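Local atomic coordinates of PTS system glucose-specific EIIA component (Mycoplasma capricolum, PDB entry 2GPR), a protein that takes a phosphoryl group from phospho-HPr and hands it on to the EIIB domain, in the sugar phosphotransferase system that phosphorylates glucose as it enters the cell. Residues T20-E25 and K30-G35; H63-Q68 and K106-D111. One frame throughout, in Å; residues are numbered along the deposited sequence.

In the fold
Both contacts lie within one EIIA domain, a mostly antiparallel beta fold, and they follow one another along the chain: interaction 1 is complete before the chain reaches interaction 2. Their centres are about 19 Å apart on opposite sides of the chain's centre, with nearest atoms about 10 Å apart. Interaction 1 folds the connection between neighbouring strands 16-19 and 36-42 around helix 27-30, at one edge of the seven-stranded sheet. Interaction 2 is buried and packs strand 64-68 of that sheet against strand 106-110 of a separate three-stranded sheet. The side chains of Val24 and Phe65 each lie about 8 Å from that of His78, by similarity the phosphorylated histidine.

Interaction 1: residues T20-E25 and K30-G35; sequences TLDEVE and KERMLG
Asp22 and Arg32 form a salt bridge across the two arms of this loop, with Arg32 NH2 donating to Asp22 OD1 over 3.1 Å in a nearly straight bond (167° at the hydrogen). NH2 comes to the syn side of OD1 but from 34° out of the carboxylate plane, and the two planes are turned 64° apart, so the pair is not a flat two-pronged bridge. Leu21 CB lies over one face of the guanidinium, toward its rim, 3.7 Å from Arg32 CZ, while Leu21 CD1 packs on Arg32 CG. Arginine thus offers an apolar stem and a charged end, brought back by a bend at chi2; Leu21 supplies buried apolar surface and Asp22 a short acid. A weak bond from Arg32 NH1 to Lys30 O further restrains the guanidinium.

Lys30 meets the other arm with the base of its side chain, CB lying 3.0 Å from both Leu21 O and Val24 O, while its amine extends toward Glu31 in a long ion pair. Leu21 O also accepts Val24 N.

Arg32 has positive phi and ends helix 27-30 in a Schellman motif. Gly35, whose backbone angles would jam a CB against the preceding carbonyl O, leads into strand 36-42. On the other arm, which follows strand 16-19, Val24 packs on Phe29 of the helix and Leu81 of a loop, while Lys123 NZ hydrogen-bonds to Glu23 O.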
ATOM      1  N   THR A  20      -4.939   4.959  10.808  1.00 22.24           N
ATOM      2  CA  THR A  20      -3.730   4.399  11.418  1.00 21.51           C
ATOM      3  C   THR A  20      -3.772   2.901  11.439  1.00 21.64           C
ATOM      4  O   THR A  20      -4.823   2.310  11.165  1.00 23.24           O
ATOM      5  CB  THR A  20      -3.454   4.945  12.848  1.00 20.66           C
ATOM      6  OG1 THR A  20      -4.559   4.703  13.719  1.00 24.37           O
ATOM      7  CG2 THR A  20      -3.134   6.437  12.824  1.00 15.63           C
ATOM      8  N   LEU A  21      -2.623   2.302  11.752  1.00 19.70           N
ATOM      9  CA  LEU A  21      -2.524   0.867  11.809  1.00 22.20           C
ATOM     10  C   LEU A  21      -3.290   0.356  13.021  1.00 24.44           C
ATOM     11  O   LEU A  21      -3.773  -0.783  13.111  1.00 21.80           O
ATOM     12  CB  LEU A  21      -1.072   0.376  11.879  1.00 23.58           C
ATOM     13  CG  LEU A  21      -0.321   0.408  10.544  1.00 25.07           C
ATOM     14  CD1 LEU A  21       1.071  -0.168  10.765  1.00 26.08           C
ATOM     15  CD2 LEU A  21      -1.050  -0.372   9.431  1.00 23.66           C
ATOM     16  N   ASP A  22      -3.398   1.201  13.967  1.00 27.40           N
ATOM     17  CA  ASP A  22      -4.092   0.812  15.143  1.00 32.53           C
ATOM     18  C   ASP A  22      -5.568   0.672  14.823  1.00 37.82           C
ATOM     19  O   ASP A  22      -6.327   0.013  15.528  1.00 41.75           O
ATOM     20  CB  ASP A  22      -3.815   1.783  16.308  1.00 35.31           C
ATOM     21  CG  ASP A  22      -2.520   2.550  16.131  1.00 38.35           C
ATOM     22  OD1 ASP A  22      -2.356   2.984  14.919  1.00 42.70           O
ATOM     23  OD2 ASP A  22      -1.724   2.676  17.018  1.00 36.85           O
ATOM     24  N   GLU A  23      -5.990   1.263  13.713  1.00 38.88           N
ATOM     25  CA  GLU A  23      -7.369   1.141  13.327  1.00 41.39           C
ATOM     26  C   GLU A  23      -7.624  -0.075  12.447  1.00 44.81           C
ATOM     27  O   GLU A  23      -8.698  -0.203  11.853  1.00 46.25           O
ATOM     28  CB  GLU A  23      -7.881   2.396  12.654  1.00 44.32           C
ATOM     29  CG  GLU A  23      -8.013   3.572  13.640  1.00 48.48           C
ATOM     30  CD  GLU A  23      -7.754   4.922  12.991  1.00 52.96           C
ATOM     31  OE1 GLU A  23      -8.653   5.231  12.080  1.00 54.33           O
ATOM     32  OE2 GLU A  23      -6.788   5.644  13.272  1.00 54.19           O
ATOM     33  N   VAL A  24      -6.620  -0.959  12.356  1.00 45.73           N
ATOM     34  CA  VAL A  24      -6.675  -2.185  11.564  1.00 45.10           C
ATOM     35  C   VAL A  24      -6.886  -3.401  12.443  1.00 42.33           C
ATOM     36  O   VAL A  24      -6.178  -3.601  13.425  1.00 41.39           O
ATOM     37  CB  VAL A  24      -5.410  -2.347  10.768  1.00 46.58           C
ATOM     38  CG1 VAL A  24      -5.450  -3.661   9.986  1.00 49.34           C
ATOM     39  CG2 VAL A  24      -5.200  -1.145   9.868  1.00 44.53           C
ATOM     40  N   GLU A  25      -7.893  -4.192  12.099  1.00 41.88           N
ATOM     41  CA  GLU A  25      -8.307  -5.351  12.875  1.00 42.02           C
ATOM     42  C   GLU A  25      -7.545  -6.619  12.537  1.00 40.54           C
ATOM     43  O   GLU A  25      -8.120  -7.571  12.025  1.00 44.21           O
ATOM     44  CB  GLU A  25      -9.807  -5.591  12.675  1.00 43.68           C
ATOM     45  CG  GLU A  25     -10.157  -5.531  11.191  1.00 46.33           C
ATOM     46  CD  GLU A  25     -10.336  -4.114  10.746  1.00 49.85           C
ATOM     47  OE1 GLU A  25     -11.180  -3.467  11.511  1.00 50.84           O
ATOM     48  OE2 GLU A  25      -9.669  -3.586   9.862  1.00 51.23           O
ATOM     49  N   LYS A  30      -1.849  -4.144  12.978  1.00 30.22           N
ATOM     50  CA  LYS A  30      -2.070  -3.214  14.064  1.00 32.03           C
ATOM     51  C   LYS A  30      -0.947  -3.184  15.059  1.00 37.19           C
ATOM     52  O   LYS A  30      -0.650  -2.129  15.610  1.00 42.25           O
ATOM     53  CB  LYS A  30      -3.447  -3.338  14.676  1.00 29.08           C
ATOM     54  CG  LYS A  30      -3.462  -3.292  16.157  1.00 29.23           C
ATOM     55  CD  LYS A  30      -3.638  -4.666  16.759  1.00 34.03           C
ATOM     56  CE  LYS A  30      -4.815  -5.414  16.149  1.00 38.18           C
ATOM     57  NZ  LYS A  30      -5.324  -6.586  16.915  1.00 38.58           N
ATOM     58  N   GLU A  31      -0.280  -4.320  15.218  1.00 36.63           N
ATOM     59  CA  GLU A  31       0.841  -4.449  16.128  1.00 38.11           C
ATOM     60  C   GLU A  31       2.151  -4.093  15.485  1.00 34.08           C
ATOM     61  O   GLU A  31       3.185  -4.099  16.123  1.00 31.31           O
ATOM     62  CB  GLU A  31       0.953  -5.874  16.678  1.00 46.04           C
ATOM     63  CG  GLU A  31       0.204  -6.088  17.982  1.00 54.19           C
ATOM     64  CD  GLU A  31      -0.523  -7.369  18.090  1.00 62.43           C
ATOM     65  OE1 GLU A  31       0.249  -8.350  18.534  1.00 64.23           O
ATOM     66  OE2 GLU A  31      -1.672  -7.514  17.663  1.00 65.61           O
ATOM     67  N   ARG A  32       2.124  -3.842  14.190  1.00 35.66           N
ATOM     68  CA  ARG A  32       3.343  -3.490  13.456  1.00 34.99           C
ATOM     69  C   ARG A  32       4.408  -4.563  13.494  1.00 32.71           C
ATOM     70  O   ARG A  32       5.573  -4.242  13.537  1.00 30.01           O
ATOM     71  CB  ARG A  32       3.979  -2.235  14.035  1.00 35.19           C
ATOM     72  CG  ARG A  32       3.407  -0.931  13.524  1.00 34.73           C
ATOM     73  CD  ARG A  32       3.130   0.004  14.682  1.00 35.18           C
ATOM     74  NE  ARG A  32       2.382   1.192  14.308  1.00 35.97           N
ATOM     75  CZ  ARG A  32       1.121   1.487  14.627  1.00 34.26           C
ATOM     76  NH1 ARG A  32       0.318   0.678  15.309  1.00 33.87           N
ATOM     77  NH2 ARG A  32       0.648   2.660  14.237  1.00 33.92           N
ATOM     78  N   MET A  33       4.013  -5.839  13.481  1.00 34.40           N
ATOM     79  CA  MET A  33       4.955  -6.973  13.549  1.00 31.58           C
ATOM     80  C   MET A  33       6.028  -6.953  12.464  1.00 33.82           C
ATOM     81  O   MET A  33       7.205  -7.160  12.733  1.00 33.90           O
ATOM     82  CB  MET A  33       4.205  -8.315  13.578  1.00 29.44           C
ATOM     83  CG  MET A  33       3.524  -8.513  14.911  1.00 32.51           C
ATOM     84  SD  MET A  33       2.344  -9.858  14.929  1.00 34.53           S
ATOM     85  CE  MET A  33       2.939 -10.673  13.421  1.00 35.30           C
ATOM     86  N   LEU A  34       5.624  -6.652  11.230  1.00 34.89           N
ATOM     87  CA  LEU A  34       6.523  -6.654  10.099  1.00 36.70           C
ATOM     88  C   LEU A  34       7.053  -5.288   9.727  1.00 37.09           C
ATOM     89  O   LEU A  34       7.974  -5.146   8.926  1.00 34.03           O
ATOM     90  CB  LEU A  34       5.868  -7.342   8.890  1.00 38.29           C
ATOM     91  CG  LEU A  34       6.000  -8.858   8.956  1.00 39.12           C
ATOM     92  CD1 LEU A  34       5.385  -9.493   7.712  1.00 38.03           C
ATOM     93  CD2 LEU A  34       7.483  -9.241   9.066  1.00 39.32           C
ATOM     94  N   GLY A  35       6.453  -4.264  10.317  1.00 39.45           N
ATOM     95  CA  GLY A  35       6.849  -2.917  10.006  1.00 37.95           C
ATOM     96  C   GLY A  35       5.783  -1.938  10.400  1.00 36.12           C
ATOM     97  O   GLY A  35       4.777  -2.330  10.993  1.00 32.47           O
TER

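Interaction 2: residues H63-Q68 and K106-D111; sequences HAFGIQ and KLVTVD
Phe65 and Leu107 face each other from strands that run nearly antiparallel (171°), with axes 8.8 Å apart, a spacing that lets side chains rather than backbones meet. The aromatic ring lies flat against Leu107, whose CB sits 4.1 Å from the ring centroid and almost on its normal, a CH-pi contact over the face. Leu107 CD1 reaches back past the ring to Phe65 CB at 4.0 Å, the two side chains running in opposite directions, and also touches Ile67 CD1. This is face-to-face packing between two sheets: strand 64-68 lies between 53-57 and 74-78 in the larger one, and 106-110 is the middle strand of the smaller. Opposite Phe47 of strand 46-48, Leu107 and Val108 form a classic beta bulge, consistent with these consecutive side chains both turning toward strand 64-68. Val108 comes at the far end of the ring, where its rotamer (chi1 62°) turns CG1 onto the CE2-CZ side, 3.5 Å from Phe65 CE2. Branched and aromatic side chains suit this buried, apolar interface, and Leu55 and Val95 also pack on Phe65. Just before the strand, His63, by similarity important for phospho-donor activity and also a ligand of the zinc ion shared with glycerol kinase, points away from strand 106-110, while Ala64 touches His78.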
ATOM      1  N   HIS A  63      -3.485  -9.865  -4.223  1.00 23.25           N
ATOM      2  CA  HIS A  63      -4.036  -9.113  -3.102  1.00 21.88           C
ATOM      3  C   HIS A  63      -3.007  -8.242  -2.386  1.00 19.23           C
ATOM      4  O   HIS A  63      -3.371  -7.485  -1.474  1.00 17.40           O
ATOM      5  CB  HIS A  63      -4.656 -10.088  -2.075  1.00 22.00           C
ATOM      6  CG  HIS A  63      -3.563 -10.938  -1.483  1.00 28.49           C
ATOM      7  ND1 HIS A  63      -2.783 -11.787  -2.276  1.00 31.44           N
ATOM      8  CD2 HIS A  63      -3.072 -11.008  -0.213  1.00 30.76           C
ATOM      9  CE1 HIS A  63      -1.871 -12.366  -1.478  1.00 31.87           C
ATOM     10  NE2 HIS A  63      -2.029 -11.937  -0.227  1.00 31.56           N
ATOM     11  N   ALA A  64      -1.728  -8.414  -2.747  1.00 17.01           N
ATOM     12  CA  ALA A  64      -0.682  -7.678  -2.079  1.00 17.08           C
ATOM     13  C   ALA A  64       0.465  -7.313  -3.039  1.00 19.10           C
ATOM     14  O   ALA A  64       0.838  -8.102  -3.866  1.00 21.28           O
ATOM     15  CB  ALA A  64      -0.239  -8.490  -0.893  1.00 15.91           C
ATOM     16  N   PHE A  65       1.005  -6.089  -2.972  1.00 17.50           N
ATOM     17  CA  PHE A  65       2.021  -5.720  -3.903  1.00 18.88           C
ATOM     18  C   PHE A  65       3.210  -5.173  -3.190  1.00 21.04           C
ATOM     19  O   PHE A  65       3.051  -4.242  -2.456  1.00 25.76           O
ATOM     20  CB  PHE A  65       1.435  -4.662  -4.855  1.00 21.24           C
ATOM     21  CG  PHE A  65       0.290  -5.223  -5.651  1.00 22.88           C
ATOM     22  CD1 PHE A  65       0.546  -5.927  -6.826  1.00 26.25           C
ATOM     23  CD2 PHE A  65      -1.021  -5.207  -5.175  1.00 23.42           C
ATOM     24  CE1 PHE A  65      -0.483  -6.530  -7.562  1.00 27.50           C
ATOM     25  CE2 PHE A  65      -2.067  -5.785  -5.908  1.00 26.96           C
ATOM     26  CZ  PHE A  65      -1.802  -6.442  -7.110  1.00 28.09           C
ATOM     27  N   GLY A  66       4.387  -5.725  -3.448  1.00 18.90           N
ATOM     28  CA  GLY A  66       5.631  -5.294  -2.839  1.00 17.78           C
ATOM     29  C   GLY A  66       6.525  -4.510  -3.805  1.00 21.09           C
ATOM     30  O   GLY A  66       6.884  -4.953  -4.908  1.00 22.29           O
ATOM     31  N   ILE A  67       6.888  -3.302  -3.385  1.00 22.98           N
ATOM     32  CA  ILE A  67       7.670  -2.436  -4.237  1.00 21.87           C
ATOM     33  C   ILE A  67       8.925  -2.081  -3.541  1.00 24.74           C
ATOM     34  O   ILE A  67       8.941  -1.750  -2.357  1.00 26.95           O
ATOM     35  CB  ILE A  67       6.888  -1.185  -4.734  1.00 19.17           C
ATOM     36  CG1 ILE A  67       5.726  -1.583  -5.678  1.00 15.49           C
ATOM     37  CG2 ILE A  67       7.841  -0.236  -5.472  1.00 16.29           C
ATOM     38  CD1 ILE A  67       4.444  -0.784  -5.528  1.00 15.13           C
ATOM     39  N   GLN A  68       9.988  -2.217  -4.260  1.00 26.30           N
ATOM     40  CA  GLN A  68      11.271  -1.912  -3.715  1.00 30.75           C
ATOM     41  C   GLN A  68      11.849  -0.776  -4.535  1.00 33.00           C
ATOM     42  O   GLN A  68      11.936  -0.868  -5.747  1.00 30.49           O
ATOM     43  CB  GLN A  68      12.143  -3.218  -3.642  1.00 34.04           C
ATOM     44  CG  GLN A  68      13.652  -3.097  -3.310  1.00 36.38           C
ATOM     45  CD  GLN A  68      14.477  -4.215  -3.975  1.00 39.15           C
ATOM     46  OE1 GLN A  68      14.917  -4.096  -5.153  1.00 40.84           O
ATOM     47  NE2 GLN A  68      14.631  -5.338  -3.256  1.00 37.71           N
ATOM     48  N   LYS A 106      -1.263   1.945 -12.157  1.00 20.50           N
ATOM     49  CA  LYS A 106      -2.295   1.140 -11.621  1.00 19.19           C
ATOM     50  C   LYS A 106      -1.755  -0.219 -11.291  1.00 26.23           C
ATOM     51  O   LYS A 106      -1.034  -0.797 -12.107  1.00 31.54           O
ATOM     52  CB  LYS A 106      -3.441   1.053 -12.587  1.00 18.97           C
ATOM     53  CG  LYS A 106      -4.701   0.581 -11.904  1.00 22.33           C
ATOM     54  CD  LYS A 106      -5.938   0.730 -12.764  1.00 29.02           C
ATOM     55  CE  LYS A 106      -5.670   0.515 -14.233  1.00 35.59           C
ATOM     56  NZ  LYS A 106      -6.780   1.000 -15.085  1.00 38.97           N
ATOM     57  N   LEU A 107      -2.091  -0.792 -10.135  1.00 24.66           N
ATOM     58  CA  LEU A 107      -1.592  -2.131  -9.899  1.00 21.17           C
ATOM     59  C   LEU A 107      -2.664  -3.132 -10.237  1.00 24.01           C
ATOM     60  O   LEU A 107      -2.476  -4.063 -11.037  1.00 25.71           O
ATOM     61  CB  LEU A 107      -1.080  -2.310  -8.482  1.00 17.58           C
ATOM     62  CG  LEU A 107      -0.020  -1.282  -8.191  1.00 16.03           C
ATOM     63  CD1 LEU A 107       0.357  -1.313  -6.725  1.00 12.81           C
ATOM     64  CD2 LEU A 107       1.195  -1.504  -9.098  1.00 15.63           C
ATOM     65  N   VAL A 108      -3.824  -2.890  -9.651  1.00 23.66           N
ATOM     66  CA  VAL A 108      -4.912  -3.789  -9.846  1.00 25.80           C
ATOM     67  C   VAL A 108      -6.285  -3.103  -9.653  1.00 25.04           C
ATOM     68  O   VAL A 108      -6.405  -1.967  -9.162  1.00 22.99           O
ATOM     69  CB  VAL A 108      -4.734  -4.927  -8.852  1.00 24.80           C
ATOM     70  CG1 VAL A 108      -4.794  -4.296  -7.495  1.00 25.28           C
ATOM     71  CG2 VAL A 108      -5.772  -6.046  -8.983  1.00 23.24           C
ATOM     72  N   THR A 109      -7.321  -3.828 -10.053  1.00 22.27           N
ATOM     73  CA  THR A 109      -8.652  -3.364  -9.862  1.00 24.49           C
ATOM     74  C   THR A 109      -9.402  -4.386  -9.019  1.00 26.50           C
ATOM     75  O   THR A 109      -9.434  -5.585  -9.336  1.00 27.67           O
ATOM     76  CB  THR A 109      -9.361  -3.003 -11.180  1.00 26.30           C
ATOM     77  OG1 THR A 109      -8.448  -2.306 -12.013  1.00 25.38           O
ATOM     78  CG2 THR A 109     -10.642  -2.166 -10.912  1.00 26.58           C
ATOM     79  N   VAL A 110      -9.924  -3.925  -7.879  1.00 26.55           N
ATOM     80  CA  VAL A 110     -10.619  -4.825  -6.959  1.00 26.95           C
ATOM     81  C   VAL A 110     -12.129  -4.694  -6.894  1.00 26.47           C
ATOM     82  O   VAL A 110     -12.669  -3.628  -6.642  1.00 22.88           O
ATOM     83  CB  VAL A 110     -10.099  -4.692  -5.551  1.00 24.41           C
ATOM     84  CG1 VAL A 110     -10.757  -5.751  -4.682  1.00 21.94           C
ATOM     85  CG2 VAL A 110      -8.602  -4.879  -5.562  1.00 25.45           C
ATOM     86  N   ASP A 111     -12.814  -5.814  -6.988  1.00 29.74           N
ATOM     87  CA  ASP A 111     -14.234  -5.740  -6.812  1.00 32.96           C
ATOM     88  C   ASP A 111     -14.487  -5.574  -5.355  1.00 34.58           C
ATOM     89  O   ASP A 111     -14.904  -6.536  -4.702  1.00 35.50           O
ATOM     90  CB  ASP A 111     -14.962  -6.966  -7.312  1.00 35.26           C
ATOM     91  CG  ASP A 111     -16.451  -6.800  -7.368  1.00 39.12           C
ATOM     92  OD1 ASP A 111     -16.981  -6.096  -6.415  1.00 38.52           O
ATOM     93  OD2 ASP A 111     -17.133  -7.438  -8.120  1.00 43.93           O
TER